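Local coordinates for dephospho-CoA kinase (Mycobacterium paratuberculosis, PDB 6N39), which probably phosphorylates the 3'-hydroxyl of dephospho-CoA with ATP, the last step of coenzyme A biosynthesis, and carries a C-terminal UPF0157 domain involved in its proper folding, at residues G100-R103 with A104-A108; I120-L123 with V124-G127; Q196-N199 with E200-P204; S311-E314 with R315-H318; V392-P395 with W396-D399. All blocks are in the same frame, centred on the assembly; numbering follows the deposited sequence. Where two conformers were deposited one is given.

Interaction 1: G100-R103 with A104-A108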
loop_
_atom_site.group_PDB
_atom_site.type_symbol
_atom_site.label_atom_id
_atom_site.label_comp_id
_atom_site.label_asym_id
_atom_site.label_seq_id
_atom_site.Cartn_x
_atom_site.Cartn_y
_atom_site.Cartn_z
ATOM N N GLY A 100 14.525 -19.477 2.707
ATOM C CA GLY A 100 14.508 -18.435 3.724
ATOM C C GLY A 100 15.900 -18.052 4.186
ATOM O O GLY A 100 16.220 -16.866 4.329
ATOM N N ALA A 101 16.756 -19.052 4.409
ATOM C CA ALA A 101 18.127 -18.769 4.817
ATOM C C ALA A 101 18.866 -17.979 3.747
ATOM O O ALA A 101 19.575 -17.013 4.060
ATOM C CB ALA A 101 18.869 -20.068 5.130
ATOM N N ARG A 102 18.716 -18.374 2.478
ATOM C CA ARG A 102 19.407 -17.657 1.408
ATOM C C ARG A 102 18.919 -16.214 1.301
ATOM O O ARG A 102 19.719 -15.287 1.135
ATOM C CB ARG A 102 19.217 -18.384 0.079
ATOM C CG ARG A 102 19.904 -17.704 -1.087
ATOM C CD ARG A 102 21.403 -17.688 -0.871
ATOM N NE ARG A 102 22.065 -16.703 -1.715
ATOM C CZ ARG A 102 23.243 -16.159 -1.430
ATOM N NH1 ARG A 102 23.878 -16.507 -0.320
ATOM N NH2 ARG A 102 23.782 -15.261 -2.247
ATOM N N ARG A 103 17.604 -16.011 1.368
ATOM C CA ARG A 103 17.060 -14.659 1.322
ATOM C C ARG A 103 17.623 -13.803 2.457
ATOM O O ARG A 103 18.047 -12.657 2.242
ATOM C CB ARG A 103 15.538 -14.742 1.388
ATOM C CG ARG A 103 14.830 -13.421 1.371
ATOM C CD ARG A 103 13.329 -13.631 1.441
ATOM N NE ARG A 103 12.622 -12.362 1.540
ATOM C CZ ARG A 103 12.609 -11.603 2.633
ATOM N NH1 ARG A 103 13.273 -11.982 3.721
ATOM N NH2 ARG A 103 11.931 -10.460 2.640
ATOM N N ALA A 104 17.655 -14.359 3.674
ATOM C CA ALA A 104 18.180 -13.616 4.816
ATOM C C ALA A 104 19.655 -13.277 4.622
ATOM O O ALA A 104 20.105 -12.179 4.982
ATOM C CB ALA A 104 17.968 -14.423 6.103
ATOM N N GLU A 105 20.422 -14.208 4.052
ATOM C CA GLU A 105 21.833 -13.952 3.798
ATOM C C GLU A 105 22.001 -12.812 2.803
ATOM O O GLU A 105 22.777 -11.875 3.038
ATOM C CB GLU A 105 22.506 -15.219 3.283
ATOM C CG GLU A 105 24.006 -15.108 3.137
ATOM C CD GLU A 105 24.652 -16.444 2.823
ATOM O OE1 GLU A 105 24.182 -17.131 1.887
ATOM O OE2 GLU A 105 25.622 -16.815 3.523
ATOM N N ILE A 106 21.280 -12.889 1.678
ATOM C CA ILE A 106 21.278 -11.808 0.689
ATOM C C ILE A 106 21.042 -10.469 1.372
ATOM O O ILE A 106 21.794 -9.508 1.171
ATOM C CB ILE A 106 20.215 -12.069 -0.395
ATOM C CG1 ILE A 106 20.619 -13.266 -1.259
ATOM C CG2 ILE A 106 19.999 -10.814 -1.259
ATOM C CD1 ILE A 106 19.685 -13.520 -2.411
ATOM N N ILE A 107 20.003 -10.398 2.209
ATOM C CA ILE A 107 19.671 -9.124 2.840
ATOM C C ILE A 107 20.770 -8.683 3.800
ATOM O O ILE A 107 21.015 -7.481 3.962
ATOM C CB ILE A 107 18.297 -9.222 3.525
ATOM C CG1 ILE A 107 17.190 -9.086 2.475
ATOM C CG2 ILE A 107 18.134 -8.156 4.619
ATOM C CD1 ILE A 107 15.841 -9.508 2.987
ATOM N N ALA A 108 21.467 -9.629 4.428
ATOM C CA ALA A 108 22.554 -9.258 5.324
ATOM C C ALA A 108 23.814 -8.833 4.577
ATOM O O ALA A 108 24.676 -8.179 5.169
ATOM C CB ALA A 108 22.881 -10.420 6.269
#

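Interaction 2: I120-L123 with V124-G127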
loop_
_atom_site.group_PDB
_atom_site.type_symbol
_atom_site.label_atom_id
_atom_site.label_comp_id
_atom_site.label_asym_id
_atom_site.label_seq_id
_atom_site.Cartn_x
_atom_site.Cartn_y
_atom_site.Cartn_z
ATOM N N ILE A 120 7.541 -11.574 -7.141
ATOM C CA ILE A 120 6.590 -12.559 -6.647
ATOM C C ILE A 120 5.544 -12.793 -7.731
ATOM O O ILE A 120 4.628 -11.977 -7.901
ATOM C CB ILE A 120 5.980 -12.085 -5.325
ATOM C CG1 ILE A 120 7.113 -11.906 -4.318
ATOM C CG2 ILE A 120 4.940 -13.086 -4.823
ATOM C CD1 ILE A 120 6.789 -11.021 -3.214
ATOM N N PRO A 121 5.658 -13.869 -8.506
ATOM C CA PRO A 121 4.791 -14.014 -9.687
ATOM C C PRO A 121 3.312 -14.195 -9.364
ATOM O O PRO A 121 2.479 -13.827 -10.202
ATOM C CB PRO A 121 5.370 -15.243 -10.407
ATOM C CG PRO A 121 6.190 -15.961 -9.368
ATOM C CD PRO A 121 6.716 -14.892 -8.455
ATOM N N LEU A 122 2.950 -14.736 -8.196
ATOM C CA LEU A 122 1.548 -14.902 -7.822
ATOM C C LEU A 122 1.089 -13.841 -6.822
ATOM O O LEU A 122 0.155 -14.073 -6.045
ATOM C CB LEU A 122 1.301 -16.311 -7.277
ATOM C CG LEU A 122 1.457 -17.401 -8.343
ATOM C CD1 LEU A 122 1.183 -18.800 -7.786
ATOM C CD2 LEU A 122 0.544 -17.117 -9.522
ATOM N N LEU A 123 1.726 -12.668 -6.843
ATOM C CA LEU A 123 1.379 -11.610 -5.896
ATOM C C LEU A 123 -0.104 -11.262 -5.968
ATOM O O LEU A 123 -0.797 -11.219 -4.946
ATOM C CB LEU A 123 2.245 -10.375 -6.166
ATOM C CG LEU A 123 2.146 -9.153 -5.242
ATOM C CD1 LEU A 123 3.443 -8.381 -5.310
ATOM C CD2 LEU A 123 1.012 -8.226 -5.637
ATOM N N VAL A 124 -0.606 -11.016 -7.179
ATOM C CA VAL A 124 -1.994 -10.597 -7.344
ATOM C C VAL A 124 -2.943 -11.759 -7.060
ATOM O O VAL A 124 -3.943 -11.602 -6.349
ATOM C CB VAL A 124 -2.211 -10.017 -8.754
ATOM C CG1 VAL A 124 -3.657 -9.623 -8.954
ATOM C CG2 VAL A 124 -1.290 -8.814 -8.989
ATOM N N GLU A 125 -2.628 -12.949 -7.581
ATOM C CA GLU A 125 -3.556 -14.069 -7.464
ATOM C C GLU A 125 -3.793 -14.478 -6.016
ATOM O O GLU A 125 -4.851 -15.029 -5.697
ATOM C CB GLU A 125 -3.050 -15.276 -8.255
ATOM C CG GLU A 125 -3.103 -15.104 -9.760
ATOM C CD GLU A 125 -1.910 -14.355 -10.347
ATOM O OE1 GLU A 125 -1.080 -13.783 -9.589
ATOM O OE2 GLU A 125 -1.811 -14.336 -11.594
ATOM N N SER A 126 -2.823 -14.251 -5.133
ATOM C CA SER A 126 -2.942 -14.730 -3.764
ATOM C C SER A 126 -3.148 -13.594 -2.764
ATOM O O SER A 126 -3.169 -13.838 -1.556
ATOM C CB SER A 126 -1.719 -15.572 -3.398
ATOM O OG SER A 126 -0.548 -14.792 -3.517
ATOM N N GLY A 127 -3.351 -12.371 -3.238
ATOM C CA GLY A 127 -3.704 -11.276 -2.353
ATOM C C GLY A 127 -2.582 -10.802 -1.456
ATOM O O GLY A 127 -2.837 -10.399 -0.314
#

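Interaction 3: Q196-N199 with E200-P204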
loop_
_atom_site.group_PDB
_atom_site.type_symbol
_atom_site.label_atom_id
_atom_site.label_comp_id
_atom_site.label_asym_id
_atom_site.label_seq_id
_atom_site.Cartn_x
_atom_site.Cartn_y
_atom_site.Cartn_z
ATOM N N GLN A 196 13.166 6.475 -14.348
ATOM C CA GLN A 196 12.295 7.597 -14.011
ATOM C C GLN A 196 11.559 7.335 -12.696
ATOM O O GLN A 196 11.482 8.202 -11.817
ATOM C CB GLN A 196 11.313 7.784 -15.161
ATOM C CG GLN A 196 10.875 9.137 -15.522
ATOM C CD GLN A 196 10.235 9.103 -16.902
ATOM O OE1 GLN A 196 9.023 8.919 -17.030
ATOM N NE2 GLN A 196 11.060 9.230 -17.944
ATOM N N VAL A 197 10.998 6.139 -12.560
ATOM C CA VAL A 197 10.314 5.768 -11.320
ATOM C C VAL A 197 11.300 5.706 -10.158
ATOM O O VAL A 197 10.998 6.146 -9.039
ATOM C CB VAL A 197 9.575 4.433 -11.513
ATOM C CG1 VAL A 197 9.220 3.820 -10.172
ATOM C CG2 VAL A 197 8.334 4.654 -12.369
ATOM N N TRP A 198 12.502 5.187 -10.414
ATOM C CA TRP A 198 13.560 5.161 -9.409
ATOM C C TRP A 198 13.872 6.560 -8.890
ATOM O O TRP A 198 13.836 6.811 -7.681
ATOM C CB TRP A 198 14.819 4.527 -10.003
ATOM C CG TRP A 198 15.883 4.304 -8.984
ATOM C CD1 TRP A 198 16.966 5.087 -8.738
ATOM C CD2 TRP A 198 15.935 3.237 -8.036
ATOM N NE1 TRP A 198 17.713 4.558 -7.713
ATOM C CE2 TRP A 198 17.091 3.427 -7.257
ATOM C CE3 TRP A 198 15.114 2.138 -7.772
ATOM C CZ2 TRP A 198 17.459 2.549 -6.244
ATOM C CZ3 TRP A 198 15.476 1.269 -6.769
ATOM C CH2 TRP A 198 16.638 1.481 -6.014
ATOM N N ASN A 199 14.183 7.490 -9.799
ATOM C CA ASN A 199 14.625 8.821 -9.394
ATOM C C ASN A 199 13.485 9.641 -8.802
ATOM O O ASN A 199 13.700 10.432 -7.881
ATOM C CB ASN A 199 15.194 9.596 -10.583
ATOM C CG ASN A 199 16.558 9.084 -11.054
ATOM O OD1 ASN A 199 17.094 8.111 -10.536
ATOM N ND2 ASN A 199 17.110 9.748 -12.063
ATOM N N GLU A 200 12.285 9.530 -9.362
ATOM C CA GLU A 200 11.219 10.448 -8.978
ATOM C C GLU A 200 10.383 9.944 -7.808
ATOM O O GLU A 200 9.711 10.750 -7.156
ATOM C CB GLU A 200 10.302 10.718 -10.177
ATOM C CG GLU A 200 10.959 11.619 -11.216
ATOM C CD GLU A 200 10.212 11.622 -12.553
ATOM O OE1 GLU A 200 9.024 11.235 -12.580
ATOM O OE2 GLU A 200 10.828 12.000 -13.574
ATOM N N ARG A 201 10.420 8.650 -7.514
ATOM C CA ARG A 201 9.533 8.108 -6.496
ATOM C C ARG A 201 10.268 7.209 -5.502
ATOM O O ARG A 201 10.141 7.390 -4.288
ATOM C CB ARG A 201 8.379 7.347 -7.160
ATOM C CG ARG A 201 7.172 7.275 -6.256
ATOM C CD ARG A 201 5.930 6.842 -6.971
ATOM N NE ARG A 201 4.941 6.414 -5.997
ATOM C CZ ARG A 201 3.733 5.983 -6.318
ATOM N NH1 ARG A 201 3.363 5.941 -7.598
ATOM N NH2 ARG A 201 2.892 5.622 -5.360
ATOM N N ILE A 202 11.062 6.262 -5.988
ATOM C CA ILE A 202 11.655 5.284 -5.082
ATOM C C ILE A 202 12.779 5.904 -4.262
ATOM O O ILE A 202 12.839 5.714 -3.040
ATOM C CB ILE A 202 12.122 4.043 -5.858
ATOM C CG1 ILE A 202 10.901 3.308 -6.418
ATOM C CG2 ILE A 202 12.887 3.092 -4.930
ATOM C CD1 ILE A 202 11.231 2.220 -7.411
ATOM N N VAL A 203 13.688 6.654 -4.908
ATOM C CA VAL A 203 14.779 7.283 -4.162
ATOM C C VAL A 203 14.254 8.192 -3.051
ATOM O O VAL A 203 14.672 8.024 -1.892
ATOM C CB VAL A 203 15.737 8.008 -5.125
ATOM C CG1 VAL A 203 16.582 9.016 -4.369
ATOM C CG2 VAL A 203 16.646 6.997 -5.873
ATOM N N PRO A 204 13.369 9.162 -3.317
ATOM C CA PRO A 204 12.876 9.993 -2.206
ATOM C C PRO A 204 12.034 9.217 -1.196
ATOM O O PRO A 204 12.101 9.531 -0.008
ATOM C CB PRO A 204 12.070 11.099 -2.912
ATOM C CG PRO A 204 11.721 10.532 -4.259
ATOM C CD PRO A 204 12.850 9.619 -4.625
#

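Interaction 4: S311-E314 with R315-H318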
loop_
_atom_site.group_PDB
_atom_site.type_symbol
_atom_site.label_atom_id
_atom_site.label_comp_id
_atom_site.label_asym_id
_atom_site.label_seq_id
_atom_site.Cartn_x
_atom_site.Cartn_y
_atom_site.Cartn_z
ATOM N N SER A 311 -20.132 12.053 21.313
ATOM C CA SER A 311 -19.839 10.686 20.900
ATOM C C SER A 311 -21.132 9.890 20.906
ATOM O O SER A 311 -22.053 10.203 21.672
ATOM C CB SER A 311 -18.838 10.008 21.835
ATOM O OG SER A 311 -18.533 8.697 21.383
ATOM N N THR A 312 -21.197 8.848 20.061
ATOM C CA THR A 312 -22.289 7.885 20.210
ATOM C C THR A 312 -21.996 6.846 21.283
ATOM O O THR A 312 -22.851 5.997 21.553
ATOM C CB THR A 312 -22.617 7.170 18.879
ATOM O OG1 THR A 312 -21.507 6.375 18.433
ATOM C CG2 THR A 312 -22.993 8.179 17.788
ATOM N N VAL A 313 -20.809 6.880 21.880
ATOM C CA VAL A 313 -20.480 6.029 23.017
ATOM C C VAL A 313 -20.718 6.846 24.281
ATOM O O VAL A 313 -20.116 7.908 24.465
ATOM C CB VAL A 313 -19.032 5.521 22.929
ATOM C CG1 VAL A 313 -18.674 4.721 24.188
ATOM C CG2 VAL A 313 -18.868 4.654 21.692
ATOM N N GLU A 314 -21.599 6.352 25.154
ATOM C CA GLU A 314 -22.202 7.213 26.167
ATOM C C GLU A 314 -21.167 7.840 27.092
ATOM O O GLU A 314 -21.252 9.035 27.398
ATOM C CB GLU A 314 -23.238 6.431 26.983
ATOM C CG GLU A 314 -23.913 7.267 28.058
ATOM C CD GLU A 314 -24.493 8.559 27.506
ATOM O OE1 GLU A 314 -24.103 9.649 27.987
ATOM O OE2 GLU A 314 -25.328 8.481 26.577
ATOM N N ARG A 315 -20.180 7.068 27.547
ATOM C CA ARG A 315 -19.236 7.588 28.528
ATOM C C ARG A 315 -18.312 8.659 27.962
ATOM O O ARG A 315 -17.587 9.296 28.726
ATOM C CB ARG A 315 -18.404 6.446 29.114
ATOM C CG ARG A 315 -17.552 5.685 28.104
ATOM C CD ARG A 315 -16.906 4.478 28.777
ATOM N NE ARG A 315 -15.981 3.782 27.885
ATOM C CZ ARG A 315 -16.346 2.865 26.998
ATOM N NH1 ARG A 315 -17.623 2.534 26.878
ATOM N NH2 ARG A 315 -15.435 2.285 26.230
ATOM N N TYR A 316 -18.303 8.871 26.654
ATOM C CA TYR A 316 -17.500 9.954 26.093
ATOM C C TYR A 316 -18.352 11.103 25.571
ATOM O O TYR A 316 -17.802 12.056 25.025
ATOM C CB TYR A 316 -16.587 9.430 24.977
ATOM C CG TYR A 316 -15.711 8.265 25.404
ATOM C CD1 TYR A 316 -14.758 8.414 26.412
ATOM C CD2 TYR A 316 -15.851 7.011 24.814
ATOM C CE1 TYR A 316 -13.952 7.350 26.802
ATOM C CE2 TYR A 316 -15.056 5.938 25.201
ATOM C CZ TYR A 316 -14.108 6.116 26.194
ATOM O OH TYR A 316 -13.317 5.063 26.588
ATOM N N ASP A 317 -19.676 11.025 25.697
ATOM C CA ASP A 317 -20.580 12.034 25.164
ATOM C C ASP A 317 -20.737 13.178 26.155
ATOM O O ASP A 317 -20.787 12.958 27.372
ATOM C CB ASP A 317 -21.952 11.424 24.864
ATOM C CG ASP A 317 -22.784 12.272 23.901
ATOM O OD1 ASP A 317 -22.217 13.130 23.197
ATOM O OD2 ASP A 317 -24.015 12.061 23.833
ATOM N N HIS A 318 -20.844 14.397 25.616
ATOM C CA HIS A 318 -21.029 15.615 26.410
ATOM C C HIS A 318 -19.992 15.688 27.517
ATOM O O HIS A 318 -20.295 15.884 28.693
ATOM C CB HIS A 318 -22.440 15.707 26.975
ATOM C CG HIS A 318 -23.485 15.899 25.925
ATOM N ND1 HIS A 318 -23.544 17.029 25.139
ATOM C CD2 HIS A 318 -24.510 15.106 25.530
ATOM C CE1 HIS A 318 -24.568 16.926 24.308
ATOM N NE2 HIS A 318 -25.169 15.769 24.523
#

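Interaction 5: V392-P395 with W396-D399. With ACT (acetate ion), chain G.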
loop_
_atom_site.group_PDB
_atom_site.type_symbol
_atom_site.label_atom_id
_atom_site.label_comp_id
_atom_site.label_asym_id
_atom_site.label_seq_id
_atom_site.Cartn_x
_atom_site.Cartn_y
_atom_site.Cartn_z
ATOM N N VAL A 392 -7.294 29.820 7.879
ATOM C CA VAL A 392 -8.544 30.330 7.312
ATOM C C VAL A 392 -9.654 29.287 7.430
ATOM O O VAL A 392 -10.795 29.623 7.767
ATOM C CB VAL A 392 -8.344 30.802 5.858
ATOM C CG1 VAL A 392 -9.685 31.131 5.216
ATOM C CG2 VAL A 392 -7.453 32.028 5.833
ATOM N N LYS A 393 -9.331 28.005 7.216
ATOM C CA LYS A 393 -10.356 26.963 7.325
ATOM C C LYS A 393 -10.826 26.751 8.763
ATOM O O LYS A 393 -12.007 26.463 8.997
ATOM C CB LYS A 393 -9.838 25.621 6.794
ATOM C CG LYS A 393 -9.608 25.535 5.308
ATOM C CD LYS A 393 -9.905 24.117 4.796
ATOM C CE LYS A 393 -9.185 23.024 5.575
ATOM N NZ LYS A 393 -9.672 21.659 5.160
ATOM N N GLU A 394 -9.910 26.814 9.729
ATOM C CA GLU A 394 -10.189 26.236 11.045
ATOM C C GLU A 394 -11.456 26.763 11.719
ATOM O O GLU A 394 -12.201 25.940 12.279
ATOM C CB GLU A 394 -8.975 26.430 11.968
ATOM C CG GLU A 394 -9.037 25.582 13.251
ATOM C CD GLU A 394 -9.227 24.084 12.961
ATOM O OE1 GLU A 394 -9.971 23.418 13.722
ATOM O OE2 GLU A 394 -8.645 23.572 11.971
ATOM N N PRO A 395 -11.771 28.063 11.717
ATOM C CA PRO A 395 -12.987 28.489 12.435
ATOM C C PRO A 395 -14.257 27.810 11.927
ATOM O O PRO A 395 -15.176 27.572 12.717
ATOM C CB PRO A 395 -13.014 30.012 12.220
ATOM C CG PRO A 395 -11.587 30.384 11.956
ATOM C CD PRO A 395 -11.027 29.214 11.172
ATOM N N TRP A 396 -14.323 27.461 10.643
ATOM C CA TRP A 396 -15.530 26.843 10.097
ATOM C C TRP A 396 -15.839 25.501 10.763
ATOM O O TRP A 396 -17.013 25.133 10.898
ATOM C CB TRP A 396 -15.377 26.660 8.584
ATOM C CG TRP A 396 -16.575 26.043 7.918
ATOM C CD1 TRP A 396 -17.698 26.694 7.475
ATOM C CD2 TRP A 396 -16.776 24.652 7.620
ATOM N NE1 TRP A 396 -18.578 25.792 6.912
ATOM C CE2 TRP A 396 -18.036 24.534 6.992
ATOM C CE3 TRP A 396 -16.013 23.500 7.820
ATOM C CZ2 TRP A 396 -18.549 23.303 6.569
ATOM C CZ3 TRP A 396 -16.519 22.279 7.380
ATOM C CH2 TRP A 396 -17.779 22.195 6.771
ATOM N N PHE A 397 -14.810 24.762 11.194
ATOM C CA PHE A 397 -15.061 23.460 11.803
ATOM C C PHE A 397 -15.838 23.542 13.110
ATOM O O PHE A 397 -16.490 22.567 13.462
ATOM C CB PHE A 397 -13.753 22.690 12.012
ATOM C CG PHE A 397 -13.193 22.147 10.742
ATOM C CD1 PHE A 397 -13.763 21.033 10.139
ATOM C CD2 PHE A 397 -12.133 22.776 10.113
ATOM C CE1 PHE A 397 -13.263 20.536 8.939
ATOM C CE2 PHE A 397 -11.629 22.287 8.908
ATOM C CZ PHE A 397 -12.198 21.158 8.326
ATOM N N ARG A 398 -15.867 24.681 13.808
ATOM C CA ARG A 398 -16.664 24.727 15.033
ATOM C C ARG A 398 -18.157 24.608 14.724
ATOM O O ARG A 398 -18.882 23.791 15.323
ATOM C CB ARG A 398 -16.363 26.005 15.810
ATOM C CG ARG A 398 -14.883 26.153 16.182
ATOM C CD ARG A 398 -14.681 27.168 17.316
ATOM N NE ARG A 398 -15.081 28.532 16.948
ATOM C CZ ARG A 398 -14.299 29.409 16.313
ATOM N NH1 ARG A 398 -13.063 29.081 15.958
ATOM N NH2 ARG A 398 -14.753 30.620 16.025
ATOM N N ASP A 399 -18.625 25.388 13.755
ATOM C CA ASP A 399 -20.033 25.335 13.372
ATOM C C ASP A 399 -20.338 24.054 12.610
ATOM O O ASP A 399 -21.421 23.475 12.771
ATOM C CB ASP A 399 -20.386 26.572 12.542
ATOM C CG ASP A 399 -21.826 26.586 12.080
ATOM O OD1 ASP A 399 -22.748 26.620 12.930
ATOM O OD2 ASP A 399 -22.024 26.605 10.849
HETATM C C ACT G . -8.958 19.852 1.999
HETATM O O ACT G . -8.640 21.054 2.295
HETATM O OXT ACT G . -9.347 19.356 0.879
HETATM C CH3 ACT G . -8.872 18.821 3.180
HETATM O O HOH W 1 -17.673 28.349 12.811
#

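Interaction 1: G100-R103 with A104-A108
Two arginine guanidinium groups each carry an isoleucine on one face: CD1 of Ile107 lies over that of Arg103, and CG1 of Ile106 over that of Arg102, while the carboxylate of Glu105 is placed near the edge of the Arg102 group, though modelled too close for the geometry of this ion pair to be trusted. These are i to i+4 and i to i+3 pairs along the helix 87-109, which flanks the parallel sheet of the P-loop kinase fold. The Arg103 and Ile107 side chains run alongside each other in the same direction, and the methyl sits off-centre, toward the rim of the flat group, 3.6 Å from Ile107 CD1 to Arg103 NH1. An extended chain carries this guanidinium away from the helix to a salt bridge between its NH2 and Glu118, on the strand 115-119. Arg102 takes a different course: a bend at its second torsion (chi2 63°) folds the group onward along the helix, toward the next turn, across Ile106 at roughly a right angle, with Arg102 NE 3.8 Å from Ile106 CG1. Ile106 also reaches Ile42 and Val35, and Arg103 touches Val37, which ties this face of the helix to its neighbours. Beneath the side chains the backbone is regular alpha helix: Ile106 N donates to Arg102 O at 2.9 Å, with an almost straight N-H...O angle of 178°.

Interaction 2: I120-L123 with V124-G127
Leu122 O receives two donors from Ser126, the backbone N at 3.1 Å and the side-chain OG at 2.7 Å, and they reach it from opposite faces of the carbonyl plane. The hydroxyl can close this short ring because chi1 of 60° sets OG between the backbone N and the carbonyl carbon, turned back toward the preceding turn. Two successive type I beta turns, Ile120 to Leu123 and Val124 to Gly127, shape the loop that follows the strand 115-119. Its packed side is apolar. Leu123 is buried, its CD2 4.1 Å from Val124 CG2, and both side chains rest on Thr15 of the strand 10-16 and on the strand 135-139, with Val124 also against the helix 170-176. The outer side is looser: Leu122 is exposed, and the bent Glu125 chain crosses it at about a right angle, bringing OE1 to 3.7 Å from Leu122 CD2. The other oxygen, Glu125 OE2, accepts from the backbone N of Ala168. Pro121 lies beside Lys22, a predicted ATP-binding residue of the P-loop. With two bonds converging on one carbonyl and an apolar underside, the chemistry is consistent with a loop held in a defined shape close to the nucleotide site.

Interaction 3: Q196-N199 with E200-P204
A wider pi-type turn interrupts the alpha-helical pattern of the helix 187-210 at this contact, as the backbone bonds reveal. Val197 O accepts from both Arg201 N at 3.0 Å and Ile202 N at 3.1 Å, the second donor lying in the carbonyl plane. One residue on, Val203 N reaches Trp198 O at 2.8 Å, again five residues back. Pro204 has no N-H to give, and its CD instead comes up against Asn199 O, at the kink. The indole of Trp198 roofs the turn. With chi1 at -173° its CG lies beside the carbonyl carbon, which lays the indole over the next turn, where one ring face receives methyls from two successive residues. Ile202 CG2 makes a CH-pi contact 4.1 Å from the centroid of the Trp198 six-membered ring, 29° off the normal, while Val203 CG2 covers the pyrrole side, 3.5 Å from Trp198 CD1. Both side chains cross the indole at about a right angle. Beside it, Val197 CG1 packs on Ile202 CD1 at 3.8 Å. On the polar flank Gln196 and Glu200 run side by side, their amide and carboxylate planes only 13° apart. Trp198 and Ile202 face Phe29 of the helix 22-31 and Val115 of the strand 115-119; Val197 and Arg201 lie on Ile179 of the edge strand 179-182, and Arg201 continues into a salt bridge with Asp334, in the loop before the strand 339-345.

Interaction 4: S311-E314 with R315-H318
Asp317 OD1 accepts from the backbone N of Ser311 at 3.0 Å, closing a seven-residue bend, 311-317, within a longer loop of the UPF0157 region. The amide approaches from above the carboxylate plane, 53° out of it. Within that closure lies a short 3-10 turn, with Tyr316 N bonded to Val313 O and Asp317 N to Glu314 O at 3.1 Å; both donors stand above the planes of the carbonyls they meet. Val313, Arg315 and Tyr316 form a layered group. Val313 CG1 lies over one face of the Arg315 guanidinium, 3.6 Å from Arg315 NH1, and the same methyl is 3.7 Å from Tyr316 CD2. Arg315 CG sits over the centre of the Tyr316 ring, since chi1 of 61° holds it between the backbone N and the carbonyl carbon; Arg315 was modelled in two conformers, so its place in the layer holds for one of them. Ser311 CB meets Tyr316 CB at 3.9 Å.

The second shell fixes the two ends of the closure. Ser311 OG accepts from Val313 N at 3.0 Å, an ST turn, and is also bonded to Gly347 O. Asp317 OD1 forms a salt bridge with Arg310 NE, and Tyr316 meets the ring of Trp348 edge-to-face. Glu314 OE2 comes within 4.7 Å of Asp317 OD2, a proximity of like charges that the Arg310 cation would probably ease. One carboxylate oxygen thus combines a backbone amide with a charged partner, so the closure joins a hydrogen bond to an ion pair on one atom.

Interaction 5: V392-P395 with W396-D399
Phe397 lies obliquely across Lys393 and at about a right angle to Glu394, three side chains gathered round one turn of the helix 386-411 in the UPF0157 region. Its ring is turned so that the Glu394 carbonyl oxygen comes to the edge, near the ring plane, 3.8 Å from Phe397 CD2. The Glu394 carboxylate is tilted only 24° from the ring plane, its OE2 4.0 Å from the same carbon. Over one face of the phenyl, toward its rim, comes CE3 of the adjoining Trp396. Lys393 is bent at its second and third torsions (chi3 -52°), which draws CE past the phenyl and sets Lys393 NZ 4.1 Å from Phe397 CZ. That ammonium donates to an acetate oxygen at 3.1 Å and also bonds Tyr371 OH; the acetate, probably from the crystallisation liquor, is held as well by Tyr389, Lys375 and the backbone N of Lys267. Trp396 turns away to stack on the ring of Tyr371 and to touch Val374, joining this helix to the helix 365-382.

The backbone is drawn tighter than an alpha helix around Pro395, where the proline has no N-H for the preceding turn. Each of the next three amides reaches only three residues back: Trp396 N to Lys393 O, Phe397 N to Glu394 O, and Arg398 N to Pro395 O. Arg398, bent at its third torsion, brings its guanidinium face over this last oxygen. A water bridges the tightened turn, donating to Pro395 O at 2.6 Å and accepting from Asp399 N at 3.3 Å.

In the fold
All five contacts are local, but their settings differ. Interactions 1, 2 and 3 lie about the parallel sheet of the kinase fold and share the strand 115-119: interaction 1 reaches it by a salt bridge, interaction 2 continues from its end, and interaction 3 packs on it. Interaction 3 is partly buried and mostly apolar; the other four lie at the surface and mix apolar contacts with charged or hydrogen-bonded groups. Only interaction 2 approaches the predicted ATP site. Interactions 4 and 5 belong to the UPF0157 region, with centres about 23 Å apart. Of the three helical contacts, interaction 1 is regular, whereas proline accompanies a widened turn in interaction 3 and a tightened one in interaction 5.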